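Local coordinates for cell surface protein (Faecalibacterium prausnitzii A2-165, PDB 4GT6) that is of unknown function but, as an extracellular leucine-rich repeat region of a larger cell surface protein, probably binds other proteins, at residues I36-Q41 against Q70-V75; F83-S88 against F110-E115; D169-I174 against A191-I196; S208-D213 against L235-S240; Q291-S296 against I311-I316. All coordinates share one frame; numbering follows the deposited sequence.

Contact 1: I36-Q41 against Q70-V75; sequences ITIPAQ and QIPDTV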
# COMPACT_ATOMS: atom_id res chain seq x y z
N ILE A 36 -4.62 28.16 -10.31
CA ILE A 36 -4.73 27.77 -11.71
C ILE A 36 -6.18 27.59 -12.11
O ILE A 36 -6.97 27.01 -11.37
CB ILE A 36 -3.89 26.47 -11.95
CG1 ILE A 36 -2.37 26.76 -11.88
CG2 ILE A 36 -4.27 25.73 -13.27
CD1 ILE A 36 -1.80 27.50 -13.09
N THR A 37 -6.52 28.11 -13.29
CA THR A 37 -7.82 27.93 -13.91
C THR A 37 -7.58 27.32 -15.29
O THR A 37 -7.11 28.02 -16.20
CB THR A 37 -8.60 29.26 -14.00
OG1 THR A 37 -8.75 29.77 -12.69
CG2 THR A 37 -9.97 29.07 -14.65
N ILE A 38 -7.90 26.03 -15.44
CA ILE A 38 -7.72 25.35 -16.72
C ILE A 38 -8.79 25.90 -17.67
O ILE A 38 -9.94 25.98 -17.27
CB ILE A 38 -7.81 23.80 -16.55
CG1 ILE A 38 -6.73 23.23 -15.56
CG2 ILE A 38 -7.81 23.10 -17.93
CD1 ILE A 38 -5.28 23.37 -16.01
N PRO A 39 -8.43 26.32 -18.89
CA PRO A 39 -9.45 26.89 -19.80
C PRO A 39 -10.47 25.84 -20.24
O PRO A 39 -10.12 24.67 -20.38
CB PRO A 39 -8.62 27.40 -20.99
CG PRO A 39 -7.39 26.54 -20.99
CD PRO A 39 -7.09 26.31 -19.52
N ALA A 40 -11.74 26.24 -20.37
CA ALA A 40 -12.83 25.37 -20.84
C ALA A 40 -12.77 25.23 -22.36
O ALA A 40 -13.28 24.26 -22.93
CB ALA A 40 -14.17 25.95 -20.42
N GLN A 41 -12.21 26.24 -23.02
CA GLN A 41 -12.09 26.27 -24.47
C GLN A 41 -10.80 26.97 -24.91
O GLN A 41 -10.30 27.86 -24.20
CB GLN A 41 -13.33 26.95 -25.13
CG GLN A 41 -13.55 28.42 -24.79
CD GLN A 41 -14.66 29.07 -25.59
OE1 GLN A 41 -15.75 28.50 -25.80
NE2 GLN A 41 -14.42 30.29 -26.06
N GLN A 70 -8.53 24.79 -10.59
CA GLN A 70 -9.92 24.70 -10.99
C GLN A 70 -9.93 24.10 -12.38
O GLN A 70 -9.19 24.55 -13.26
CB GLN A 70 -10.56 26.09 -10.97
CG GLN A 70 -11.98 26.06 -11.44
CD GLN A 70 -12.48 27.46 -11.54
OE1 GLN A 70 -12.49 28.08 -12.62
NE2 GLN A 70 -12.93 27.98 -10.43
N ILE A 71 -10.78 23.07 -12.56
CA ILE A 71 -10.94 22.32 -13.81
C ILE A 71 -12.34 22.57 -14.38
O ILE A 71 -13.31 22.48 -13.62
CB ILE A 71 -10.72 20.81 -13.50
CG1 ILE A 71 -9.33 20.54 -12.83
CG2 ILE A 71 -10.95 19.92 -14.73
CD1 ILE A 71 -8.95 19.01 -12.63
N PRO A 72 -12.51 22.82 -15.69
CA PRO A 72 -13.87 22.96 -16.22
C PRO A 72 -14.56 21.60 -16.37
O PRO A 72 -13.89 20.55 -16.44
CB PRO A 72 -13.63 23.63 -17.57
CG PRO A 72 -12.30 23.14 -18.01
CD PRO A 72 -11.49 22.98 -16.76
N ASP A 73 -15.90 21.61 -16.47
CA ASP A 73 -16.64 20.34 -16.60
C ASP A 73 -16.49 19.74 -18.04
O ASP A 73 -17.01 18.66 -18.30
CB ASP A 73 -18.10 20.47 -16.18
CG ASP A 73 -19.03 21.21 -17.12
OD1 ASP A 73 -18.52 21.97 -17.98
OD2 ASP A 73 -20.26 21.04 -16.99
N THR A 74 -15.73 20.41 -18.93
CA THR A 74 -15.42 19.85 -20.26
C THR A 74 -14.35 18.72 -20.12
O THR A 74 -14.24 17.85 -20.98
CB THR A 74 -14.92 20.96 -21.21
OG1 THR A 74 -13.75 21.58 -20.63
CG2 THR A 74 -16.00 22.01 -21.53
N VAL A 75 -13.55 18.74 -19.04
CA VAL A 75 -12.45 17.79 -18.86
C VAL A 75 -12.97 16.40 -18.47
O VAL A 75 -13.59 16.23 -17.41
CB VAL A 75 -11.39 18.32 -17.84
CG1 VAL A 75 -10.37 17.24 -17.49
CG2 VAL A 75 -10.67 19.56 -18.42

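Contact 2: F83-S88 against F110-E115; sequences FYNCTS and FMFCSE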
# COMPACT_ATOMS: atom_id res chain seq x y z
N PHE A 83 -0.23 16.37 -11.95
CA PHE A 83 0.02 17.27 -10.82
C PHE A 83 1.03 16.62 -9.88
O PHE A 83 1.04 16.87 -8.68
CB PHE A 83 -1.31 17.60 -10.08
CG PHE A 83 -2.29 18.33 -10.97
CD1 PHE A 83 -2.23 19.71 -11.11
CD2 PHE A 83 -3.25 17.62 -11.70
CE1 PHE A 83 -3.11 20.38 -11.98
CE2 PHE A 83 -4.13 18.29 -12.55
CZ PHE A 83 -4.04 19.65 -12.70
N TYR A 84 1.91 15.81 -10.45
CA TYR A 84 2.94 15.12 -9.68
C TYR A 84 3.81 16.13 -8.92
O TYR A 84 4.30 17.11 -9.51
CB TYR A 84 3.80 14.31 -10.66
CG TYR A 84 4.95 13.54 -10.02
CD1 TYR A 84 4.76 12.24 -9.57
CD2 TYR A 84 6.23 14.09 -9.96
CE1 TYR A 84 5.83 11.49 -9.06
CE2 TYR A 84 7.30 13.36 -9.43
CZ TYR A 84 7.09 12.05 -9.01
OH TYR A 84 8.13 11.31 -8.53
N ASN A 85 3.99 15.89 -7.62
CA ASN A 85 4.86 16.68 -6.75
C ASN A 85 4.43 18.16 -6.63
O ASN A 85 5.29 19.05 -6.56
CB ASN A 85 6.32 16.59 -7.22
CG ASN A 85 7.31 16.67 -6.10
OD1 ASN A 85 7.11 16.05 -5.04
ND2 ASN A 85 8.39 17.42 -6.32
N CYS A 86 3.10 18.42 -6.60
CA CYS A 86 2.54 19.76 -6.33
C CYS A 86 2.20 19.72 -4.84
O CYS A 86 1.07 19.45 -4.42
CB CYS A 86 1.34 20.05 -7.22
SG CYS A 86 1.81 20.32 -8.95
N THR A 87 3.24 19.89 -4.02
CA THR A 87 3.21 19.55 -2.60
C THR A 87 2.47 20.56 -1.72
O THR A 87 2.28 20.25 -0.55
CB THR A 87 4.63 19.32 -2.05
OG1 THR A 87 5.36 20.51 -2.23
CG2 THR A 87 5.38 18.20 -2.81
N SER A 88 2.04 21.71 -2.26
CA SER A 88 1.24 22.64 -1.45
C SER A 88 -0.17 22.77 -2.03
O SER A 88 -0.97 23.58 -1.54
CB SER A 88 1.94 24.00 -1.36
OG SER A 88 3.05 23.92 -0.47
N PHE A 110 -1.68 12.59 -8.97
CA PHE A 110 -1.57 13.47 -7.80
C PHE A 110 -0.55 12.91 -6.83
O PHE A 110 -0.60 13.20 -5.63
CB PHE A 110 -2.95 13.65 -7.13
CG PHE A 110 -3.92 14.33 -8.05
CD1 PHE A 110 -3.97 15.72 -8.14
CD2 PHE A 110 -4.78 13.58 -8.86
CE1 PHE A 110 -4.86 16.35 -9.00
CE2 PHE A 110 -5.67 14.22 -9.72
CZ PHE A 110 -5.69 15.60 -9.81
N MSE A 111 0.40 12.10 -7.33
CA MSE A 111 1.42 11.55 -6.42
C MSE A 111 2.24 12.67 -5.78
O MSE A 111 2.59 13.64 -6.45
CB MSE A 111 2.33 10.58 -7.17
CG MSE A 111 3.46 10.04 -6.32
SE MSE A 111 4.10 8.44 -7.23
CE MSE A 111 5.68 8.05 -6.13
N PHE A 112 2.49 12.56 -4.45
CA PHE A 112 3.23 13.53 -3.63
C PHE A 112 2.48 14.85 -3.42
O PHE A 112 3.09 15.80 -2.92
CB PHE A 112 4.65 13.82 -4.18
CG PHE A 112 5.60 12.64 -4.15
CD1 PHE A 112 5.81 11.92 -2.97
CD2 PHE A 112 6.31 12.26 -5.29
CE1 PHE A 112 6.69 10.83 -2.94
CE2 PHE A 112 7.21 11.20 -5.25
CZ PHE A 112 7.40 10.50 -4.07
N CYS A 113 1.15 14.91 -3.70
CA CYS A 113 0.35 16.12 -3.36
C CYS A 113 -0.06 15.95 -1.91
O CYS A 113 -1.22 15.67 -1.59
CB CYS A 113 -0.85 16.26 -4.30
SG CYS A 113 -0.38 16.62 -6.01
N SER A 114 0.94 16.13 -1.03
CA SER A 114 0.82 15.83 0.40
C SER A 114 -0.04 16.83 1.20
O SER A 114 -0.33 16.56 2.37
CB SER A 114 2.20 15.67 1.03
OG SER A 114 2.91 16.89 1.06
N GLU A 115 -0.54 17.91 0.57
CA GLU A 115 -1.42 18.85 1.28
C GLU A 115 -2.82 18.87 0.66
O GLU A 115 -3.69 19.63 1.12
CB GLU A 115 -0.82 20.27 1.31
CG GLU A 115 0.35 20.28 2.27
CD GLU A 115 0.94 21.62 2.66
OE1 GLU A 115 0.47 22.66 2.14
OE2 GLU A 115 1.80 21.64 3.56
O HOH W 1 2.23 24.64 2.08

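Contact 3: D169-I174 against A191-I196; sequences DSVTAI and AKVTRI. With EDO (1,2-ethanediol), chain F.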
# COMPACT_ATOMS: atom_id res chain seq x y z
N ASP A 169 -19.41 -1.87 -5.24
CA ASP A 169 -19.67 -3.27 -5.59
C ASP A 169 -18.94 -3.69 -6.87
O ASP A 169 -18.61 -4.86 -7.04
CB ASP A 169 -21.19 -3.46 -5.75
CG ASP A 169 -22.02 -3.25 -4.49
OD1 ASP A 169 -21.43 -3.23 -3.37
OD2 ASP A 169 -23.26 -3.14 -4.60
N SER A 170 -18.62 -2.72 -7.77
CA SER A 170 -17.98 -3.03 -9.05
C SER A 170 -16.48 -3.41 -8.92
O SER A 170 -15.92 -3.93 -9.87
CB SER A 170 -18.14 -1.85 -10.01
OG SER A 170 -17.69 -0.63 -9.44
N VAL A 171 -15.84 -3.16 -7.75
CA VAL A 171 -14.41 -3.45 -7.60
C VAL A 171 -14.17 -4.98 -7.55
O VAL A 171 -14.77 -5.67 -6.72
CB VAL A 171 -13.78 -2.69 -6.39
CG1 VAL A 171 -12.44 -3.31 -5.97
CG2 VAL A 171 -13.58 -1.22 -6.74
N THR A 172 -13.31 -5.47 -8.45
CA THR A 172 -12.97 -6.91 -8.49
C THR A 172 -11.55 -7.17 -8.00
O THR A 172 -11.18 -8.33 -7.81
CB THR A 172 -13.16 -7.51 -9.89
OG1 THR A 172 -12.10 -7.05 -10.75
CG2 THR A 172 -14.53 -7.21 -10.49
N ALA A 173 -10.73 -6.11 -7.88
CA ALA A 173 -9.34 -6.27 -7.46
C ALA A 173 -8.86 -5.10 -6.68
O ALA A 173 -9.19 -3.96 -7.00
CB ALA A 173 -8.42 -6.50 -8.67
N ILE A 174 -8.08 -5.38 -5.63
CA ILE A 174 -7.39 -4.36 -4.82
C ILE A 174 -5.93 -4.70 -5.04
O ILE A 174 -5.45 -5.69 -4.50
CB ILE A 174 -7.82 -4.36 -3.34
CG1 ILE A 174 -9.33 -4.11 -3.20
CG2 ILE A 174 -6.99 -3.33 -2.53
CD1 ILE A 174 -9.87 -4.45 -1.76
N ALA A 191 -18.25 -7.76 -2.36
CA ALA A 191 -18.51 -9.13 -2.82
C ALA A 191 -17.74 -9.59 -4.05
O ALA A 191 -17.36 -10.76 -4.11
CB ALA A 191 -20.00 -9.33 -3.07
N LYS A 192 -17.49 -8.70 -5.02
CA LYS A 192 -16.85 -9.11 -6.27
C LYS A 192 -15.32 -9.12 -6.24
O LYS A 192 -14.71 -9.43 -7.25
CB LYS A 192 -17.35 -8.21 -7.41
CG LYS A 192 -18.76 -8.62 -7.85
CD LYS A 192 -19.54 -7.52 -8.56
CE LYS A 192 -18.80 -6.86 -9.70
NZ LYS A 192 -19.46 -7.10 -11.00
N VAL A 193 -14.71 -8.82 -5.09
CA VAL A 193 -13.25 -8.84 -5.04
C VAL A 193 -12.72 -10.29 -5.19
O VAL A 193 -13.05 -11.17 -4.38
CB VAL A 193 -12.71 -8.15 -3.76
CG1 VAL A 193 -11.19 -8.37 -3.64
CG2 VAL A 193 -13.05 -6.65 -3.77
N THR A 194 -11.90 -10.53 -6.22
CA THR A 194 -11.31 -11.86 -6.46
C THR A 194 -9.79 -11.82 -6.39
O THR A 194 -9.14 -12.87 -6.50
CB THR A 194 -11.78 -12.47 -7.78
OG1 THR A 194 -11.40 -11.59 -8.84
CG2 THR A 194 -13.29 -12.79 -7.80
N ARG A 195 -9.22 -10.61 -6.20
CA ARG A 195 -7.77 -10.46 -6.07
C ARG A 195 -7.44 -9.33 -5.11
O ARG A 195 -7.96 -8.22 -5.24
CB ARG A 195 -7.08 -10.21 -7.43
CG ARG A 195 -5.58 -9.88 -7.31
CD ARG A 195 -4.86 -9.96 -8.65
NE ARG A 195 -5.25 -8.86 -9.54
CZ ARG A 195 -6.09 -8.98 -10.56
NH1 ARG A 195 -6.62 -10.16 -10.86
NH2 ARG A 195 -6.41 -7.92 -11.30
N ILE A 196 -6.57 -9.61 -4.16
CA ILE A 196 -6.01 -8.59 -3.27
C ILE A 196 -4.50 -8.79 -3.37
O ILE A 196 -4.00 -9.85 -3.01
CB ILE A 196 -6.52 -8.61 -1.79
CG1 ILE A 196 -8.05 -8.46 -1.72
CG2 ILE A 196 -5.79 -7.51 -0.99
CD1 ILE A 196 -8.67 -8.35 -0.28
C1 EDO F . -2.18 -9.19 0.82
O1 EDO F . -0.85 -8.99 1.39
C2 EDO F . -2.12 -10.32 -0.26
O2 EDO F . -3.40 -10.89 -0.58
O HOH W 2 -16.91 -5.86 -5.33
O HOH W 3 -19.36 -6.50 -4.99
O HOH W 4 -17.13 -5.28 -11.85
O HOH W 5 -10.03 -9.44 -10.26

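Contact 4: S208-D213 against L235-S240; sequences STITSD and LIRYPS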
# COMPACT_ATOMS: atom_id res chain seq x y z
N SER A 208 -8.85 -1.61 13.14
CA SER A 208 -9.39 -2.42 14.24
C SER A 208 -10.41 -3.44 13.75
O SER A 208 -10.51 -4.51 14.34
CB SER A 208 -10.00 -1.55 15.33
OG SER A 208 -11.07 -0.75 14.85
N THR A 209 -11.18 -3.12 12.68
CA THR A 209 -12.21 -4.04 12.20
C THR A 209 -12.10 -4.28 10.70
O THR A 209 -11.69 -3.41 9.94
CB THR A 209 -13.62 -3.56 12.56
OG1 THR A 209 -13.77 -2.19 12.19
CG2 THR A 209 -13.94 -3.73 14.05
N ILE A 210 -12.44 -5.50 10.29
CA ILE A 210 -12.41 -5.98 8.92
C ILE A 210 -13.71 -6.71 8.65
O ILE A 210 -14.07 -7.63 9.40
CB ILE A 210 -11.19 -6.93 8.68
CG1 ILE A 210 -9.83 -6.23 9.02
CG2 ILE A 210 -11.20 -7.49 7.24
CD1 ILE A 210 -8.64 -7.16 9.05
N THR A 211 -14.41 -6.32 7.59
CA THR A 211 -15.63 -7.02 7.16
C THR A 211 -15.46 -7.36 5.69
O THR A 211 -14.67 -6.71 4.99
CB THR A 211 -16.93 -6.23 7.44
OG1 THR A 211 -16.89 -4.98 6.72
CG2 THR A 211 -17.20 -6.01 8.93
N SER A 212 -16.17 -8.38 5.23
CA SER A 212 -16.03 -8.77 3.83
C SER A 212 -17.26 -9.51 3.34
O SER A 212 -17.81 -10.33 4.06
CB SER A 212 -14.80 -9.66 3.64
OG SER A 212 -14.75 -10.14 2.31
N ASP A 213 -17.65 -9.27 2.08
CA ASP A 213 -18.73 -9.99 1.40
C ASP A 213 -18.13 -10.91 0.33
O ASP A 213 -18.87 -11.55 -0.40
CB ASP A 213 -19.72 -9.00 0.75
CG ASP A 213 -20.49 -8.14 1.72
OD1 ASP A 213 -20.75 -8.60 2.84
OD2 ASP A 213 -20.80 -7.01 1.37
N LEU A 235 -3.38 -16.13 5.61
CA LEU A 235 -3.79 -15.03 6.49
C LEU A 235 -3.13 -13.76 5.93
O LEU A 235 -1.90 -13.71 5.84
CB LEU A 235 -3.33 -15.30 7.95
CG LEU A 235 -4.01 -14.46 9.04
CD1 LEU A 235 -3.91 -15.17 10.39
CD2 LEU A 235 -3.37 -13.05 9.18
N ILE A 236 -3.93 -12.77 5.53
CA ILE A 236 -3.32 -11.61 4.88
C ILE A 236 -3.36 -10.34 5.75
O ILE A 236 -2.45 -9.51 5.61
CB ILE A 236 -3.88 -11.39 3.45
CG1 ILE A 236 -5.34 -10.93 3.42
CG2 ILE A 236 -3.61 -12.66 2.51
CD1 ILE A 236 -5.82 -10.57 2.01
N ARG A 237 -4.36 -10.17 6.66
CA ARG A 237 -4.38 -8.97 7.50
C ARG A 237 -5.06 -9.21 8.85
O ARG A 237 -6.27 -9.45 8.92
CB ARG A 237 -5.08 -7.79 6.77
CG ARG A 237 -5.12 -6.47 7.54
CD ARG A 237 -3.75 -5.78 7.59
NE ARG A 237 -3.00 -6.12 8.81
CZ ARG A 237 -1.80 -5.64 9.10
NH1 ARG A 237 -1.14 -4.89 8.23
NH2 ARG A 237 -1.23 -5.93 10.27
N TYR A 238 -4.26 -9.15 9.91
CA TYR A 238 -4.73 -9.16 11.29
C TYR A 238 -4.82 -7.69 11.71
O TYR A 238 -3.85 -6.96 11.48
CB TYR A 238 -3.79 -9.97 12.18
CG TYR A 238 -4.26 -10.06 13.62
CD1 TYR A 238 -3.92 -9.08 14.55
CD2 TYR A 238 -4.99 -11.16 14.06
CE1 TYR A 238 -4.36 -9.17 15.87
CE2 TYR A 238 -5.40 -11.28 15.39
CZ TYR A 238 -5.08 -10.27 16.29
OH TYR A 238 -5.50 -10.38 17.59
N PRO A 239 -5.94 -7.21 12.29
CA PRO A 239 -6.06 -5.76 12.57
C PRO A 239 -5.10 -5.31 13.67
O PRO A 239 -5.11 -5.89 14.75
CB PRO A 239 -7.54 -5.55 12.95
CG PRO A 239 -8.15 -6.90 13.04
CD PRO A 239 -7.17 -7.95 12.64
N SER A 240 -4.20 -4.35 13.36
CA SER A 240 -3.15 -3.92 14.29
C SER A 240 -3.68 -3.39 15.63
O SER A 240 -2.99 -3.50 16.63
CB SER A 240 -2.28 -2.85 13.65
OG SER A 240 -1.50 -3.43 12.61

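Contact 5: Q291-S296 against I311-I316; sequences QDIEFS and ISLKSI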
# COMPACT_ATOMS: atom_id res chain seq x y z
N GLN A 291 5.30 -11.47 23.01
CA GLN A 291 6.21 -12.16 23.92
C GLN A 291 6.29 -13.66 23.67
O GLN A 291 7.32 -14.26 23.96
CB GLN A 291 5.80 -11.93 25.37
CG GLN A 291 6.19 -10.57 25.91
CD GLN A 291 6.01 -10.51 27.40
OE1 GLN A 291 5.02 -9.99 27.91
NE2 GLN A 291 6.97 -11.06 28.14
N ASP A 292 5.19 -14.28 23.21
CA ASP A 292 5.18 -15.74 23.01
C ASP A 292 4.75 -16.11 21.62
O ASP A 292 3.75 -15.60 21.12
CB ASP A 292 4.23 -16.39 24.04
CG ASP A 292 4.66 -16.18 25.48
OD1 ASP A 292 5.77 -16.62 25.84
OD2 ASP A 292 3.86 -15.61 26.25
N ILE A 293 5.54 -16.97 20.99
CA ILE A 293 5.27 -17.47 19.64
C ILE A 293 5.40 -18.99 19.65
O ILE A 293 6.43 -19.50 20.06
CB ILE A 293 6.23 -16.84 18.57
CG1 ILE A 293 6.12 -15.31 18.53
CG2 ILE A 293 5.96 -17.44 17.16
CD1 ILE A 293 7.41 -14.64 18.74
N GLU A 294 4.34 -19.69 19.21
CA GLU A 294 4.33 -21.14 19.03
C GLU A 294 4.33 -21.36 17.53
O GLU A 294 3.39 -20.97 16.84
CB GLU A 294 3.12 -21.78 19.73
CG GLU A 294 3.10 -23.30 19.68
CD GLU A 294 2.04 -23.96 20.53
OE1 GLU A 294 1.68 -23.41 21.60
OE2 GLU A 294 1.58 -25.07 20.15
N PHE A 295 5.42 -21.92 17.00
CA PHE A 295 5.60 -22.11 15.59
C PHE A 295 4.98 -23.38 15.07
O PHE A 295 4.92 -24.37 15.79
CB PHE A 295 7.11 -22.19 15.28
CG PHE A 295 7.85 -20.89 15.46
CD1 PHE A 295 7.84 -19.92 14.46
CD2 PHE A 295 8.55 -20.63 16.63
CE1 PHE A 295 8.53 -18.71 14.63
CE2 PHE A 295 9.25 -19.43 16.79
CZ PHE A 295 9.25 -18.48 15.79
N SER A 296 4.67 -23.38 13.77
CA SER A 296 4.27 -24.56 13.03
C SER A 296 5.49 -25.48 12.89
O SER A 296 6.60 -24.98 12.67
CB SER A 296 3.80 -24.14 11.65
OG SER A 296 3.80 -25.28 10.80
N ILE A 311 10.16 -5.64 20.47
CA ILE A 311 10.88 -5.15 21.64
C ILE A 311 10.46 -5.80 22.99
O ILE A 311 11.13 -5.53 23.99
CB ILE A 311 10.83 -3.58 21.69
CG1 ILE A 311 9.39 -3.02 21.81
CG2 ILE A 311 11.57 -2.99 20.48
CD1 ILE A 311 9.30 -1.58 22.41
N SER A 312 9.43 -6.66 23.03
CA SER A 312 9.02 -7.36 24.27
C SER A 312 9.43 -8.83 24.24
O SER A 312 9.28 -9.54 25.23
CB SER A 312 7.51 -7.28 24.48
OG SER A 312 7.18 -5.97 24.91
N LEU A 313 9.97 -9.28 23.11
CA LEU A 313 10.40 -10.66 22.95
C LEU A 313 11.61 -10.93 23.84
O LEU A 313 12.63 -10.28 23.66
CB LEU A 313 10.74 -10.90 21.48
CG LEU A 313 10.65 -12.31 20.97
CD1 LEU A 313 9.29 -12.95 21.36
CD2 LEU A 313 10.81 -12.32 19.44
N LYS A 314 11.49 -11.85 24.80
CA LYS A 314 12.60 -12.15 25.73
C LYS A 314 13.28 -13.49 25.44
O LYS A 314 14.48 -13.64 25.67
CB LYS A 314 12.10 -12.17 27.18
CG LYS A 314 12.01 -10.80 27.83
CD LYS A 314 11.68 -10.88 29.33
CE LYS A 314 12.88 -11.22 30.19
NZ LYS A 314 12.49 -11.46 31.61
N SER A 315 12.49 -14.49 25.02
CA SER A 315 12.96 -15.85 24.76
C SER A 315 12.22 -16.40 23.56
O SER A 315 11.02 -16.12 23.39
CB SER A 315 12.71 -16.72 25.99
OG SER A 315 13.14 -18.06 25.78
N ILE A 316 12.92 -17.13 22.70
CA ILE A 316 12.30 -17.73 21.52
C ILE A 316 13.01 -19.05 21.19
O ILE A 316 14.23 -19.15 21.29
CB ILE A 316 12.21 -16.75 20.30
CG1 ILE A 316 11.31 -17.31 19.16
CG2 ILE A 316 13.58 -16.30 19.80
CD1 ILE A 316 10.74 -16.28 18.24
O HOH W 6 9.49 -13.63 25.43

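Contact 1: I36-Q41 against Q70-V75
The flat side-chain amide of Gln70 meets Thr37, with Gln70 OE1 3.4 Å from Thr37 CG2. Pro72 packs its puckered pyrrolidine ring on Ile38, Pro39 and Ala40. Pro72 CD lies 3.4 Å from Ile38 O. Pro72 CG is 3.6 Å from Pro39 O. Pro72 CB touches Ala40 CB at 3.7 Å. This is the parallel sheet of a leucine-rich repeat fold. Strand 35-37 is its outermost member, next to 68-71, which pairs in turn with 91-94. Gln70 bonds on both sides of Thr37. Gln70 N donates to Ile36 O at 2.8 Å, and Gln70 O accepts a nearly straight bond (172°) from Ile38 N. Beyond this pairing the segments separate slightly, and Pro72 fills the interval. An alanine in place of Pro72 would probably open a gap beside Ile38 and Ala40, because CG and CD would no longer cover Ile38 O and Pro39 O. Pro39 O is buried with no polar partner. Gln70 CG stands anti to the backbone N (chi1 177°), and its side chain runs the same way as that of Thr37. Thr74 OG1 bonds to Val51 O and lies 3.6 Å from Ala40 O.

Contact 2: F83-S88 against F110-E115
Tyr84 meets selenomethionine Met111 first and Phe112 at its tip. Its CB bond points away from the other loop, but CG stands anti to the backbone N (chi1 179°) and the ring beyond returns alongside. Tyr84 CD1 touches Met111 CB at 3.8 Å. Tyr84 CE1 meets both Met111 CG and Phe112 CD2, and Met111 SE lies 4.0 Å from Tyr84 CE1 in a Met-aromatic contact at the ring edge. Tyr84 CZ meets Phe112 CD2, and Tyr84 OH reaches Phe112 CE2 at 3.4 Å, near the plane of that ring. The edge of Phe112 is turned to the face of Tyr84, offset, with planes at 72°. Asn85 N gives a straight 2.9 Å bond to Met111 O. At the far end, a water joins Ser88 OG to Glu115 OE1, which also pairs with Lys90. Phe83 and Phe110 lie nearly parallel but slid apart, in a row with Phe59 and Phe133 inside the leucine-rich repeat region. The loops, each opening with a type II turn, follow strands 77-78 and 104-105.

Contact 3: D169-I174 against A191-I196
Thr172 O is the main acceptor between the two segments. Thr194 N donates to it at 2.8 Å, nearly straight at 173°, from above the carbonyl plane. Arg195 N adds a weak bond, and a water shared with Thr194 OG1 also donates to it. Ile174 N then bonds to Arg195 O at 2.9 Å. Inside, Val171 CG1 and Val193 CG2 lie side by side at 4.0 Å, and the CD1 atoms of Ile174 and Ile196 come within 4.3 Å. The segments end in short, weakly bonded parallel strands of the leucine-rich repeat fold, with 173-174 between 150-151 and 195-196. The outer side is wetter. Lys192 CG is anti to the carbonyl carbon (chi1 -77°), and the chain bends further out, with Lys192 CD 3.2 Å from Asp169 O. Two waters link Asp169 O to Lys192 N, and one also donates to Val171 O. Lys192 NZ has a weak bond to a water held by Ser170 O. The Arg195 guanidinium lays one face over Ala173 CB, and its NH2 forms a salt bridge with Glu175.

Contact 4: S208-D213 against L235-S240
Ile210 CD1 is the tip that reaches across, 3.3 Å from Arg237 O and 3.9 Å from Arg237 CG. Here two sheets of the leucine-rich repeat fold meet. Ile210 CD1 also lies 4.0 Å from Pro239 CD. The side chains of Ile210 and Arg237 cross at about a right angle. The other first-shell contact is Pro239 CB on Ser208 O, at 3.4 Å. No hydrogen bond joins the two segments directly. Strand 233-237 lies between 224-227 (antiparallel) and 253-256 (parallel), and Ile236 and Arg237 both face Leu224, a classic beta bulge. Strand 209-212 belongs to a different, parallel sheet with 186-189. In the next shell, the side chain of Asn222 bonds to both Ile210 N and Ser208 O, bridging the start of strand 209-212. Arg237 CG is anti to the backbone N (chi1 -178°), and the chain bends beyond it. Arg237 NH1 makes a salt bridge with Asp262 and also donates to Phe201 O. An alanine at Arg237 would probably leave Asp262 without its charge mate and Tyr238 O without two N-H donors. That grip is side-on, within the guanidinium plane: Tyr238 O accepts from Arg237 NE at 2.9 Å and from Arg237 NH2 at 3.1 Å.

Contact 5: Q291-S296 against I311-I316
Ile293 CD1 touches two methyl groups across the contact, Leu313 CD1 at 3.6 Å and Ile316 CD1 at 3.7 Å. The side chains of Ile293 and Leu313 cross at about a right angle. Ile316 CG1 is anti to the backbone N (chi1 -169°), and CD1 beyond it also meets Phe295. Ile316 CD1 sits at the edge of the Phe295 ring, near its plane, 3.6 Å from Phe295 CZ. One face of the same ring is covered within its own segment: Ile293 CG2 stands over the ring centre, 3.7 Å above the plane. These apolar contacts bridge two sheets of the leucine-rich repeat region. Strand 292-294 is outermost in the sheet with 246-248 and 269-271. Strand 315-317 is outermost in the next sheet, with 338-341 and 361-364. The backbones do not pair here, and no direct hydrogen bond crosses. A water spans the interval instead. It donates to Gln291 O at 2.7 Å and accepts from Lys314 N at 2.8 Å. Mixed contacts make up the rest. Gln291 CG rests 3.3 Å from Ser312 O, and Leu313 CD1 touches Gln291 O. Ser312 OG bonds to Pro288 O. A sodium ion, bound by Ser297 and Glu320, lies about 8 Å from the Phe295 side chain.

Contacts 1 and 3 each join neighbouring strands of a parallel sheet, with direct backbone bonds. Contacts 4 and 5 join strands of different sheets and have no direct hydrogen bond across. Contact 2 lies in loops and relies on aromatic rings and one backbone bond. Contact 4 is the buried one. The other four are partly buried, and contacts 2, 3 and 5 include bridging waters. Contacts 3 and 4 touch, where Ala191 CB meets Asp213 O at 3.7 Å. Contacts 1 and 5 lie on opposite sides of the chain's centre, with centres about 58 Å apart, so the series follows the length of the repeat structure.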